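Concanavalin A-like lectin protein kinase family protein (Theobroma cacao, PDB 6CTH) probably transfers phosphate from ATP to hydroxyl groups of proteins, as a plant lectin-type protein kinase, and is captured here with a bound inhibitor. Local coordinates at residues G97-H102 / I142-I147; S101-G106 / L208-G213. All blocks are in the same frame, centred on the assembly; numbering follows the deposited sequence.

Contact 1. Residues G97-H102 / I142-I147; sequences GSLDSH and IKTSNI. With FE7 (N-{(3Z)-2-oxo-3-[phenyl({4-[(piperidin-1-yl)methyl]phenyl}amino)methylidene]-2,3-dihydro-1H-indol-5-yl}ethanesulfonamide), chain B.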
loop_
_atom_site.group_PDB
_atom_site.type_symbol
_atom_site.label_atom_id
_atom_site.label_comp_id
_atom_site.label_asym_id
_atom_site.label_seq_id
_atom_site.Cartn_x
_atom_site.Cartn_y
_atom_site.Cartn_z
ATOM N N GLY A 97 11.587 -4.087 5.578
ATOM C CA GLY A 97 11.274 -3.459 4.310
ATOM C C GLY A 97 9.794 -3.448 3.918
ATOM O O GLY A 97 8.898 -3.460 4.808
ATOM N N SER A 98 9.540 -3.425 2.603
ATOM C CA SER A 98 8.193 -3.288 2.115
ATOM C C SER A 98 7.559 -4.631 1.807
ATOM O O SER A 98 8.226 -5.633 1.554
ATOM C CB SER A 98 8.092 -2.337 0.919
ATOM O OG SER A 98 9.051 -2.653 -0.079
ATOM N N LEU A 99 6.239 -4.653 1.813
ATOM C CA LEU A 99 5.510 -5.902 1.718
ATOM C C LEU A 99 5.746 -6.654 0.388
ATOM O O LEU A 99 5.808 -7.898 0.369
ATOM C CB LEU A 99 4.017 -5.640 1.925
ATOM C CG LEU A 99 3.009 -6.748 1.780
ATOM C CD1 LEU A 99 3.320 -7.891 2.728
ATOM C CD2 LEU A 99 1.598 -6.220 2.044
ATOM N N ASP A 100 5.851 -5.893 -0.685
ATOM C CA ASP A 100 6.109 -6.466 -2.021
ATOM C C ASP A 100 7.345 -7.402 -2.029
ATOM O O ASP A 100 7.324 -8.430 -2.691
ATOM C CB ASP A 100 6.230 -5.352 -3.090
ATOM C CG ASP A 100 7.377 -4.396 -2.830
ATOM O OD1 ASP A 100 7.578 -3.962 -1.656
ATOM O OD2 ASP A 100 8.135 -4.085 -3.799
ATOM N N SER A 101 8.369 -7.066 -1.251
ATOM C CA SER A 101 9.609 -7.845 -1.171
ATOM C C SER A 101 9.369 -9.205 -0.589
ATOM O O SER A 101 10.048 -10.156 -0.969
ATOM C CB SER A 101 10.661 -7.137 -0.366
ATOM O OG SER A 101 11.034 -5.974 -1.061
ATOM N N HIS A 102 8.344 -9.352 0.238
ATOM C CA HIS A 102 7.992 -10.666 0.824
ATOM C C HIS A 102 7.006 -11.425 0.000
ATOM O O HIS A 102 7.256 -12.577 -0.378
ATOM C CB HIS A 102 7.453 -10.496 2.222
ATOM C CG HIS A 102 8.455 -9.919 3.157
ATOM N ND1 HIS A 102 9.120 -10.689 4.080
ATOM C CD2 HIS A 102 8.859 -8.650 3.361
ATOM C CE1 HIS A 102 9.891 -9.917 4.817
ATOM N NE2 HIS A 102 9.770 -8.677 4.390
ATOM N N ILE A 142 -2.433 3.331 -2.921
ATOM C CA ILE A 142 -2.369 2.134 -2.154
ATOM C C ILE A 142 -1.820 0.989 -3.020
ATOM O O ILE A 142 -2.427 0.686 -4.039
ATOM C CB ILE A 142 -3.735 1.817 -1.570
ATOM C CG1 ILE A 142 -4.128 2.908 -0.548
ATOM C CG2 ILE A 142 -3.753 0.444 -0.953
ATOM C CD1 ILE A 142 -5.628 2.926 -0.261
ATOM N N LYS A 143 -0.735 0.352 -2.584
ATOM C CA LYS A 143 -0.170 -0.807 -3.232
ATOM C C LYS A 143 0.848 -1.445 -2.266
ATOM O O LYS A 143 1.230 -0.805 -1.280
ATOM C CB LYS A 143 0.531 -0.390 -4.543
ATOM C CG LYS A 143 1.534 0.694 -4.387
ATOM C CD LYS A 143 2.150 1.136 -5.748
ATOM C CE LYS A 143 3.105 2.271 -5.680
ATOM N NZ LYS A 143 3.693 2.629 -7.019
ATOM N N THR A 144 1.256 -2.699 -2.512
ATOM C CA THR A 144 2.126 -3.379 -1.523
ATOM C C THR A 144 3.532 -2.801 -1.354
ATOM O O THR A 144 4.075 -2.853 -0.246
ATOM C CB THR A 144 2.214 -4.914 -1.723
ATOM O OG1 THR A 144 2.997 -5.194 -2.856
ATOM C CG2 THR A 144 0.880 -5.552 -1.903
ATOM N N SER A 145 4.098 -2.128 -2.363
ATOM C CA SER A 145 5.353 -1.423 -2.171
ATOM C C SER A 145 5.277 -0.186 -1.278
ATOM O O SER A 145 6.306 0.384 -0.927
ATOM C CB SER A 145 6.011 -1.005 -3.504
ATOM O OG SER A 145 5.135 -0.226 -4.292
ATOM N N ASN A 146 4.056 0.262 -0.971
ATOM C CA ASN A 146 3.836 1.331 -0.031
ATOM C C ASN A 146 3.443 0.844 1.340
ATOM O O ASN A 146 3.109 1.700 2.208
ATOM C CB ASN A 146 2.764 2.293 -0.549
ATOM C CG ASN A 146 3.294 3.203 -1.642
ATOM O OD1 ASN A 146 4.512 3.468 -1.730
ATOM N ND2 ASN A 146 2.421 3.670 -2.460
ATOM N N ILE A 147 3.514 -0.456 1.592
ATOM C CA ILE A 147 3.233 -1.012 2.931
ATOM C C ILE A 147 4.539 -1.513 3.562
ATOM O O ILE A 147 5.185 -2.435 3.047
ATOM C CB ILE A 147 2.175 -2.128 2.849
ATOM C CG1 ILE A 147 0.888 -1.563 2.223
ATOM C CG2 ILE A 147 1.914 -2.748 4.215
ATOM C CD1 ILE A 147 -0.162 -2.607 1.894
HETATM C C4 FE7 B . 11.311 3.009 3.917
HETATM C C14 FE7 B . 11.808 0.793 -0.742
HETATM C C5 FE7 B . 11.128 3.708 5.124
HETATM C C6 FE7 B . 10.295 4.810 5.208
HETATM C C11 FE7 B . 12.473 0.846 1.957
HETATM C C7 FE7 B . 9.606 5.211 4.078
HETATM C C8 FE7 B . 12.567 2.037 5.636
HETATM C C9 FE7 B . 12.245 1.928 4.189
HETATM C C10 FE7 B . 12.761 0.923 3.400
HETATM C C12 FE7 B . 12.961 1.815 1.088
HETATM C C13 FE7 B . 12.625 1.786 -0.253
HETATM N N1 FE7 B . 11.878 3.099 6.114
HETATM N N2 FE7 B . 13.462 -0.052 3.993
HETATM C C3 FE7 B . 10.594 3.417 2.793
HETATM N N3 FE7 B . 17.776 -4.469 2.168
HETATM O O2 FE7 B . 13.315 1.318 6.287
HETATM C C2 FE7 B . 9.719 4.500 2.887
HETATM N N FE7 B . 8.850 4.871 1.820
HETATM S S FE7 B . 8.658 4.217 0.351
HETATM O O FE7 B . 9.811 3.439 0.032
HETATM O O1 FE7 B . 8.256 5.271 -0.526
HETATM C C1 FE7 B . 7.288 3.172 0.721
HETATM C C FE7 B . 6.320 3.972 1.557
HETATM C C16 FE7 B . 11.656 -0.156 1.449
HETATM C C15 FE7 B . 11.325 -0.177 0.107
HETATM C C17 FE7 B . 14.188 -1.169 3.523
HETATM C C22 FE7 B . 14.353 -1.431 2.171
HETATM C C21 FE7 B . 15.036 -2.561 1.760
HETATM C C20 FE7 B . 15.564 -3.452 2.681
HETATM C C19 FE7 B . 15.390 -3.186 4.028
HETATM C C18 FE7 B . 14.714 -2.057 4.451
HETATM C C23 FE7 B . 16.323 -4.676 2.228
HETATM C C28 FE7 B . 18.475 -5.721 1.872
HETATM C C27 FE7 B . 19.974 -5.538 1.906
HETATM C C26 FE7 B . 20.414 -4.453 0.946
HETATM C C25 FE7 B . 19.609 -3.187 1.157
HETATM C C24 FE7 B . 18.127 -3.478 1.150
#
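I147 O is the best-held polar atom, gripped by one short hydrogen bond and one CA-H...O contact. L99 N donates to I147 O at 2.7 Å, nearly along the C=O axis (171°) though bent at the hydrogen. S98 CA adds the second contact to I147 O at 3.3 Å. L99 N also makes a weak bond to T144 O. These bonds tie S98-L99, leading into helix 99-103, to 3-10 segment 144-146 of the catalytic loop and the first residue of strand 147-149. L99 CG, anti to its backbone N (chi1 176°), crosses T144 at about a right angle. L99 CD2 lies 4.0 Å from I147 CD1. With CG in the crowded position (chi1 61°), D100 CB meets T144 OG1 at 3.2 Å and its carboxylate lies against S145 CA and CB. S98 OG, of the same segment, donates to the syn lone pair of D100 OD1 at 2.5 Å. S98 OG also rests 3.4 Å from phenyl C15 of FE7. S145 O lies 3.4 Å from ethyl C1 of FE7. G97, S98, S145 and N146 line the inhibitor pocket. D100 stands behind, orienting S98 OG, whose short bond may offset some carboxylate charge.

Contact 2. Residues S101-G106 / L208-G213; sequences SHIFKG and LEIASG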
loop_
_atom_site.group_PDB
_atom_site.type_symbol
_atom_site.label_atom_id
_atom_site.label_comp_id
_atom_site.label_asym_id
_atom_site.label_seq_id
_atom_site.Cartn_x
_atom_site.Cartn_y
_atom_site.Cartn_z
ATOM N N SER A 101 8.369 -7.066 -1.251
ATOM C CA SER A 101 9.609 -7.845 -1.171
ATOM C C SER A 101 9.369 -9.205 -0.589
ATOM O O SER A 101 10.048 -10.156 -0.969
ATOM C CB SER A 101 10.661 -7.137 -0.366
ATOM O OG SER A 101 11.034 -5.974 -1.061
ATOM N N HIS A 102 8.344 -9.352 0.238
ATOM C CA HIS A 102 7.992 -10.666 0.824
ATOM C C HIS A 102 7.006 -11.425 0.000
ATOM O O HIS A 102 7.256 -12.577 -0.378
ATOM C CB HIS A 102 7.453 -10.496 2.222
ATOM C CG HIS A 102 8.455 -9.919 3.157
ATOM N ND1 HIS A 102 9.120 -10.689 4.080
ATOM C CD2 HIS A 102 8.859 -8.650 3.361
ATOM C CE1 HIS A 102 9.891 -9.917 4.817
ATOM N NE2 HIS A 102 9.770 -8.677 4.390
ATOM N N ILE A 103 5.931 -10.772 -0.383
ATOM C CA ILE A 103 4.890 -11.507 -1.094
ATOM C C ILE A 103 5.211 -11.832 -2.543
ATOM O O ILE A 103 4.752 -12.870 -3.035
ATOM C CB ILE A 103 3.514 -10.847 -0.992
ATOM C CG1 ILE A 103 3.480 -9.452 -1.619
ATOM C CG2 ILE A 103 3.040 -10.861 0.451
ATOM C CD1 ILE A 103 2.038 -9.070 -1.904
ATOM N N PHE A 104 5.926 -10.959 -3.244
ATOM C CA PHE A 104 6.280 -11.248 -4.661
ATOM C C PHE A 104 7.720 -11.729 -4.845
ATOM O O PHE A 104 7.958 -12.633 -5.675
ATOM C CB PHE A 104 6.033 -10.046 -5.581
ATOM C CG PHE A 104 4.659 -9.436 -5.445
ATOM C CD1 PHE A 104 3.515 -10.232 -5.466
ATOM C CD2 PHE A 104 4.506 -8.060 -5.364
ATOM C CE1 PHE A 104 2.278 -9.657 -5.350
ATOM C CE2 PHE A 104 3.229 -7.485 -5.267
ATOM C CZ PHE A 104 2.147 -8.289 -5.262
ATOM N N LYS A 105 8.658 -11.118 -4.130
ATOM C CA LYS A 105 10.099 -11.395 -4.298
ATOM C C LYS A 105 10.736 -12.411 -3.357
ATOM O O LYS A 105 11.961 -12.535 -3.353
ATOM C CB LYS A 105 10.900 -10.100 -4.220
ATOM C CG LYS A 105 10.522 -9.087 -5.278
ATOM C CD LYS A 105 11.222 -7.770 -5.007
ATOM C CE LYS A 105 11.165 -6.838 -6.212
ATOM N NZ LYS A 105 11.845 -5.558 -5.839
ATOM N N GLY A 106 9.942 -13.131 -2.574
ATOM C CA GLY A 106 10.462 -14.162 -1.679
ATOM C C GLY A 106 11.532 -13.790 -0.677
ATOM O O GLY A 106 12.331 -14.635 -0.313
ATOM N N LEU A 208 -6.158 -9.139 -2.780
ATOM C CA LEU A 208 -6.036 -10.302 -3.685
ATOM C C LEU A 208 -4.598 -10.677 -3.977
ATOM O O LEU A 208 -4.290 -11.865 -4.134
ATOM C CB LEU A 208 -6.827 -10.049 -4.953
ATOM C CG LEU A 208 -8.335 -9.914 -4.724
ATOM C CD1 LEU A 208 -9.092 -9.643 -5.988
ATOM C CD2 LEU A 208 -8.951 -11.116 -4.006
ATOM N N GLU A 209 -3.713 -9.675 -4.072
ATOM C CA GLU A 209 -2.272 -9.918 -4.212
ATOM C C GLU A 209 -1.755 -10.662 -3.005
ATOM O O GLU A 209 -0.926 -11.545 -3.121
ATOM C CB GLU A 209 -1.461 -8.633 -4.391
ATOM C CG GLU A 209 -1.766 -7.878 -5.665
ATOM C CD GLU A 209 -1.011 -6.613 -5.855
ATOM O OE1 GLU A 209 -0.844 -5.875 -4.829
ATOM O OE2 GLU A 209 -0.556 -6.324 -7.017
ATOM N N ILE A 210 -2.187 -10.244 -1.797
ATOM C CA ILE A 210 -1.744 -10.897 -0.584
ATOM C C ILE A 210 -2.227 -12.375 -0.473
ATOM O O ILE A 210 -1.462 -13.270 -0.107
ATOM C CB ILE A 210 -2.190 -10.040 0.622
ATOM C CG1 ILE A 210 -1.412 -8.739 0.656
ATOM C CG2 ILE A 210 -2.037 -10.756 1.950
ATOM C CD1 ILE A 210 -1.919 -7.745 1.703
ATOM N N ALA A 211 -3.477 -12.626 -0.805
ATOM C CA ALA A 211 -4.035 -13.989 -0.830
ATOM C C ALA A 211 -3.281 -14.913 -1.812
ATOM O O ALA A 211 -3.044 -16.087 -1.509
ATOM C CB ALA A 211 -5.492 -13.932 -1.242
ATOM N N SER A 212 -2.929 -14.352 -2.953
ATOM C CA SER A 212 -2.493 -15.152 -4.120
ATOM C C SER A 212 -0.977 -15.181 -4.318
ATOM O O SER A 212 -0.443 -16.059 -5.042
ATOM C CB SER A 212 -3.200 -14.610 -5.375
ATOM O OG SER A 212 -2.638 -13.362 -5.799
ATOM N N GLY A 213 -0.262 -14.226 -3.722
ATOM C CA GLY A 213 1.144 -14.023 -4.001
ATOM C C GLY A 213 1.455 -13.637 -5.429
ATOM O O GLY A 213 2.565 -13.884 -5.894
HETATM O O HOH W 1 4.804 -14.941 -4.814
#
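This is a packing contact bridged by one water, between the end of helix 99-103 and the end of helix 196-212 in the helical C-terminal lobe of the kinase. No direct hydrogen bond crosses it. The water donates to I103 O and to G213 O, both at 2.7 Å, so it links the two helix ends. G213 follows the last helical residue with positive phi (63°). G213 O and I103 O are 3.7 Å apart, two acceptors brought together by the water that donates to both. The main side-chain pair is F104 with E209. F104 has CG anti to its carbonyl carbon (chi1 -51°), and its ring edge reaches the glutamate, with F104 CZ 3.6 Å from E209 CD. Ring and carboxylate planes are 74° apart. G213 O also meets this ring near its plane, 3.8 Å from F104 CD1. I103 CD1 sits 3.4 Å above one face of the F104 ring, near its rim. The same methyl packs 4.3 Å from I210 CG1. E209 OE2 is hydrogen-bonded to Y183 OH and S216 N, which probably hold the carboxylate beside the ring. At the helix end, S212 OG donates to L208 O at 2.8 Å, from above the carbonyl plane. Around the contact, helix 112-132 packs on I210 and helix 229-238 on E209, while helix 256-269 backs helix 196-212.

The chain first passes through 97-106, the one stretch from which both loops start, and the two contacts share S101 and H102 there. It then runs along helix 112-132 and returns at 142-147, where contact 1 closes a loop with 39 residues between its segments. Contact 2 closes later, at 208-213, with 101 residues between its segments. So 142-147 falls within the longer loop, while the start of contact 1 lies a few residues ahead of it. Their centres are about 9 Å apart. T144 joins them, with its OG1 against F104 CE2 and its CG2 against I103 CD1. Helix 99-103 thus ties the catalytic loop to the end of helix 196-212.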